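Local coordinates for putative nucleoprotein (PDB 4EWC) that encapsidates the negative-strand RNA genome of infectious salmon anemia virus, forming the ribonucleoprotein that serves as template for transcription and replication, at residues L355-L359 with I371-L375. Sequence-based numbering, arbitrary orientation.
Sequences LTSAL and IMDTL
The side chains of L359 and I371 run antiparallel past one another, bringing CD2 of L359 to 3.6 Å from CG2 of I371. The same CD2 methyl lies 3.6 Å from the backbone N of M372, with M372 CB at 4.1 Å, while the other branch, CD1, meets L375 CD2 at 4.1 Å. In I371 a chi1 of -56° sets CG1 beside the backbone N and leaves CG2 opposite it, facing L355, A358 and L359; I371 CD1 lies 3.7 Å from the carbonyl O of A358. At the other end L355 lies roughly perpendicular to T374, with CD2 of L355 3.6 Å from CG2 of T374.

Both threonine hydroxyls bond to carbonyls one turn back. T356 OG1, bonded to Q352 O, makes a van der Waals contact of 3.5 Å with L375 CD1; T374 OG1 turns back to R370 O while its CG2 meets L355. T356 O is bonded by Q340 NE2.

Helix 315-326 packs on L359, M372 and L375, and helix 550-564 on L355 and T374. Consecutive helices 350-358 and 369-381 thus pack antiparallel, L355 by L375 and L359 by I371, an apolar helical hairpin within this nucleoprotein's helical bundle.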
loop_
_atom_site.group_PDB
_atom_site.type_symbol
_atom_site.label_atom_id
_atom_site.label_comp_id
_atom_site.label_asym_id
_atom_site.label_seq_id
_atom_site.Cartn_x
_atom_site.Cartn_y
_atom_site.Cartn_z
ATOM N N LEU A 355 32.245 7.119 5.718
ATOM C CA LEU A 355 31.456 8.099 6.461
ATOM C C LEU A 355 31.583 7.856 7.968
ATOM O O LEU A 355 31.878 8.775 8.735
ATOM C CB LEU A 355 30.002 8.034 5.990
ATOM C CG LEU A 355 29.122 9.271 5.902
ATOM C CD1 LEU A 355 29.843 10.492 5.367
ATOM C CD2 LEU A 355 27.914 8.952 5.023
ATOM N N THR A 356 31.380 6.608 8.375
ATOM C CA THR A 356 31.620 6.183 9.754
ATOM C C THR A 356 33.035 6.527 10.272
ATOM O O THR A 356 33.198 7.048 11.374
ATOM C CB THR A 356 31.380 4.657 9.918
ATOM O OG1 THR A 356 30.007 4.347 9.652
ATOM C CG2 THR A 356 31.755 4.187 11.326
ATOM N N SER A 357 34.059 6.220 9.484
ATOM C CA SER A 357 35.433 6.490 9.906
ATOM C C SER A 357 35.699 7.984 9.960
ATOM O O SER A 357 36.510 8.450 10.754
ATOM C CB SER A 357 36.434 5.827 8.977
ATOM O OG SER A 357 36.440 4.423 9.143
ATOM N N ALA A 358 35.009 8.724 9.102
ATOM C CA ALA A 358 35.117 10.165 9.064
ATOM C C ALA A 358 34.734 10.842 10.390
ATOM O O ALA A 358 35.146 11.970 10.657
ATOM C CB ALA A 358 34.297 10.719 7.914
ATOM N N LEU A 359 33.955 10.174 11.231
ATOM C CA LEU A 359 33.622 10.751 12.544
ATOM C C LEU A 359 34.813 10.685 13.483
ATOM O O LEU A 359 35.366 9.612 13.740
ATOM C CB LEU A 359 32.445 10.053 13.199
ATOM C CG LEU A 359 31.100 10.209 12.506
ATOM C CD1 LEU A 359 30.210 9.069 12.942
ATOM C CD2 LEU A 359 30.466 11.554 12.835
ATOM N N ILE A 371 28.322 15.120 9.643
ATOM C CA ILE A 371 28.721 13.763 9.303
ATOM C C ILE A 371 27.787 12.747 9.940
ATOM O O ILE A 371 27.301 11.842 9.265
ATOM C CB ILE A 371 30.170 13.459 9.713
ATOM C CG1 ILE A 371 31.116 14.483 9.073
ATOM C CG2 ILE A 371 30.554 12.063 9.284
ATOM C CD1 ILE A 371 32.584 14.269 9.422
HETATM N N MSE A 372 27.534 12.900 11.234
HETATM C CA MSE A 372 26.655 11.987 11.951
HETATM C C MSE A 372 25.288 11.917 11.280
HETATM O O MSE A 372 24.766 10.839 11.039
HETATM C CB MSE A 372 26.518 12.424 13.404
HETATM C CG MSE A 372 25.471 11.673 14.176
HETATM SE SE MSE A 372 26.007 9.814 14.491
HETATM C CE MSE A 372 27.367 10.137 15.884
ATOM N N ASP A 373 24.727 13.075 10.969
ATOM C CA ASP A 373 23.437 13.150 10.315
ATOM C C ASP A 373 23.447 12.484 8.960
ATOM O O ASP A 373 22.522 11.730 8.634
ATOM C CB ASP A 373 22.996 14.606 10.139
ATOM C CG ASP A 373 22.471 15.212 11.425
ATOM O OD1 ASP A 373 22.286 14.439 12.397
ATOM O OD2 ASP A 373 22.265 16.443 11.467
ATOM N N THR A 374 24.474 12.780 8.172
ATOM C CA THR A 374 24.645 12.144 6.881
ATOM C C THR A 374 24.638 10.625 7.068
ATOM O O THR A 374 23.938 9.919 6.357
ATOM C CB THR A 374 25.995 12.533 6.229
ATOM O OG1 THR A 374 26.160 13.953 6.268
ATOM C CG2 THR A 374 26.063 12.036 4.792
ATOM N N LEU A 375 25.408 10.144 8.042
ATOM C CA LEU A 375 25.501 8.719 8.334
ATOM C C LEU A 375 24.142 8.100 8.696
ATOM O O LEU A 375 23.734 7.082 8.133
ATOM C CB LEU A 375 26.512 8.449 9.450
ATOM C CG LEU A 375 26.599 6.952 9.800
ATOM C CD1 LEU A 375 27.128 6.143 8.621
ATOM C CD2 LEU A 375 27.422 6.687 11.045
#